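Local coordinates for protein enoyl-CoA hydratase/isomerase (PDB 4KPK) that belongs to the crotonase-like enoyl-CoA hydratase/isomerase family and probably acts as an isomerase, at residues D253-D257 / Q258-D262. Sequence-based numbering, arbitrary orientation.
Sequences DGVID and QNTLD
The N-cap of helix 258-273, where Asp257 ends the loop arriving from helix 238-251, is a worked example of how an aspartate closes the start of a helix. Asp257 OD1 lies 3.0 Å from Thr260 N, which meets it nearly along the C-O axis (N-H...O angle 154°). The hydroxyl of the same threonine also donates to this oxygen, Thr260 OG1 to Asp257 OD1 3.0 Å, but arrives from above the carboxylate plane, 45° out of it. A chi1 of 58° tucks CG between the backbone N and the carbonyl carbon and turns the carboxylate over the first turn, where the helix end would probably favour its negative charge. The backbone adds a third bond: Asp257 O accepts from Leu261 N at 3.2 Å, the first i to i+4 bond of the helix. With an alanine here, Thr260 N would probably lose its cap and the threonine hydroxyl this acceptor, leaving the first turn more likely to fray. Beside the cap, the side chains of Ile256 and Leu261 meet at an angle, Ile256 CG2 against Leu261 CD1 at 4.0 Å, and both residues pack on Tyr184 of a second subunit, so the helix start lies at a subunit interface. Upstream, Asp253 OD1 accepts from Val255 N in an Asx turn around Gly254. From the first residue of the helix, the Gln258 chain bends at chi2 and its NE2 reaches one turn on to Asp262 OD1 at 3.0 Å, this oxygen lying in the amide plane of Gln258.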
ATOM      1  N   ASP A 253      -9.308  -4.987  -3.759  1.00 26.33           N
ATOM      2  CA  ASP A 253      -8.820  -6.277  -3.319  1.00 26.23           C
ATOM      3  C   ASP A 253      -7.401  -6.679  -3.783  1.00 25.56           C
ATOM      4  O   ASP A 253      -6.779  -7.551  -3.173  1.00 31.60           O
ATOM      5  CB  ASP A 253      -9.870  -7.429  -3.555  1.00 29.36           C
ATOM      6  CG  ASP A 253     -10.094  -7.785  -5.010  1.00 31.61           C
ATOM      7  OD1 ASP A 253      -9.402  -7.248  -5.895  1.00 31.98           O
ATOM      8  OD2 ASP A 253     -10.983  -8.663  -5.272  1.00 37.14           O
ATOM      9  N   GLY A 254      -6.901  -6.088  -4.848  1.00 23.90           N
ATOM     10  CA  GLY A 254      -5.534  -6.323  -5.277  1.00 24.77           C
ATOM     11  C   GLY A 254      -5.417  -7.429  -6.288  1.00 25.57           C
ATOM     12  O   GLY A 254      -4.351  -7.686  -6.803  1.00 24.67           O
ATOM     13  N   VAL A 255      -6.538  -8.049  -6.626  1.00 26.70           N
ATOM     14  CA  VAL A 255      -6.519  -9.160  -7.555  1.00 29.01           C
ATOM     15  C   VAL A 255      -6.347  -8.560  -8.931  1.00 27.84           C
ATOM     16  O   VAL A 255      -6.929  -7.505  -9.220  1.00 29.73           O
ATOM     17  CB  VAL A 255      -7.835  -9.989  -7.448  1.00 29.11           C
ATOM     18  CG1 VAL A 255      -8.034 -10.939  -8.637  1.00 29.69           C
ATOM     19  CG2 VAL A 255      -7.855 -10.726  -6.124  1.00 29.30           C
ATOM     20  N   ILE A 256      -5.505  -9.209  -9.733  1.00 26.26           N
ATOM     21  CA  ILE A 256      -5.301  -8.906 -11.137  1.00 25.61           C
ATOM     22  C   ILE A 256      -5.301 -10.283 -11.808  1.00 28.31           C
ATOM     23  O   ILE A 256      -4.253 -10.900 -11.899  1.00 27.20           O
ATOM     24  CB  ILE A 256      -3.935  -8.238 -11.431  1.00 24.30           C
ATOM     25  CG1 ILE A 256      -3.670  -7.067 -10.465  1.00 25.68           C
ATOM     26  CG2 ILE A 256      -3.869  -7.810 -12.896  1.00 25.19           C
ATOM     27  CD1 ILE A 256      -2.528  -6.137 -10.856  1.00 26.74           C
ATOM     28  N   ASP A 257      -6.479 -10.761 -12.216  1.00 30.47           N
ATOM     29  CA  ASP A 257      -6.621 -12.066 -12.857  1.00 32.75           C
ATOM     30  C   ASP A 257      -7.379 -11.874 -14.183  1.00 36.13           C
ATOM     31  O   ASP A 257      -7.579 -10.715 -14.632  1.00 36.52           O
ATOM     32  CB  ASP A 257      -7.344 -13.030 -11.917  1.00 33.46           C
ATOM     33  CG  ASP A 257      -8.747 -12.537 -11.482  1.00 36.62           C
ATOM     34  OD1 ASP A 257      -9.288 -11.547 -11.998  1.00 40.25           O
ATOM     35  OD2 ASP A 257      -9.330 -13.146 -10.569  1.00 38.00           O
ATOM     36  N   GLN A 258      -7.832 -12.973 -14.808  1.00 37.84           N
ATOM     37  CA  GLN A 258      -8.569 -12.869 -16.079  1.00 35.63           C
ATOM     38  C   GLN A 258      -9.768 -11.975 -15.988  1.00 30.04           C
ATOM     39  O   GLN A 258     -10.031 -11.195 -16.903  1.00 33.94           O
ATOM     40  CB  GLN A 258      -9.026 -14.242 -16.607  1.00 41.98           C
ATOM     41  CG  GLN A 258      -9.507 -14.186 -18.057  1.00 41.98           C
ATOM     42  CD  GLN A 258      -8.506 -13.483 -18.975  1.00 41.28           C
ATOM     43  OE1 GLN A 258      -7.339 -13.849 -19.039  1.00 41.74           O
ATOM     44  NE2 GLN A 258      -8.964 -12.476 -19.688  1.00 44.21           N
ATOM     45  N   ASN A 259     -10.521 -12.089 -14.912  1.00 28.62           N
ATOM     46  CA  ASN A 259     -11.738 -11.298 -14.767  1.00 32.03           C
ATOM     47  C   ASN A 259     -11.417  -9.804 -14.642  1.00 30.36           C
ATOM     48  O   ASN A 259     -12.149  -8.945 -15.160  1.00 30.99           O
ATOM     49  CB  ASN A 259     -12.544 -11.759 -13.557  1.00 36.43           C
ATOM     50  CG  ASN A 259     -13.126 -13.139 -13.735  1.00 45.17           C
ATOM     51  OD1 ASN A 259     -13.175 -13.676 -14.848  1.00 56.32           O
ATOM     52  ND2 ASN A 259     -13.563 -13.740 -12.635  1.00 52.01           N
ATOM     53  N   THR A 260     -10.313  -9.485 -13.978  1.00 27.69           N
ATOM     54  CA  THR A 260      -9.901  -8.049 -13.884  1.00 29.46           C
ATOM     55  C   THR A 260      -9.694  -7.493 -15.299  1.00 26.00           C
ATOM     56  O   THR A 260     -10.210  -6.430 -15.694  1.00 23.08           O
ATOM     57  CB  THR A 260      -8.579  -7.907 -13.082  1.00 29.14           C
ATOM     58  OG1 THR A 260      -8.697  -8.611 -11.842  1.00 31.68           O
ATOM     59  CG2 THR A 260      -8.282  -6.447 -12.807  1.00 32.96           C
ATOM     60  N   LEU A 261      -8.936  -8.256 -16.060  1.00 28.20           N
ATOM     61  CA  LEU A 261      -8.623  -7.941 -17.445  1.00 29.56           C
ATOM     62  C   LEU A 261      -9.859  -7.785 -18.326  1.00 32.50           C
ATOM     63  O   LEU A 261      -9.979  -6.804 -19.076  1.00 30.71           O
ATOM     64  CB  LEU A 261      -7.657  -9.006 -18.002  1.00 30.49           C
ATOM     65  CG  LEU A 261      -6.167  -8.701 -17.757  1.00 29.74           C
ATOM     66  CD1 LEU A 261      -5.738  -8.713 -16.304  1.00 31.62           C
ATOM     67  CD2 LEU A 261      -5.260  -9.659 -18.533  1.00 32.54           C
ATOM     68  N   ASP A 262     -10.807  -8.709 -18.184  1.00 34.16           N
ATOM     69  CA  ASP A 262     -12.040  -8.680 -18.958  1.00 34.58           C
ATOM     70  C   ASP A 262     -12.940  -7.470 -18.602  1.00 32.80           C
ATOM     71  O   ASP A 262     -13.496  -6.777 -19.487  1.00 27.65           O
ATOM     72  CB  ASP A 262     -12.809  -9.986 -18.711  1.00 36.02           C
ATOM     73  CG  ASP A 262     -12.143 -11.190 -19.364  1.00 37.46           C
ATOM     74  OD1 ASP A 262     -11.483 -11.008 -20.400  1.00 33.99           O
ATOM     75  OD2 ASP A 262     -12.269 -12.310 -18.820  1.00 42.12           O
TER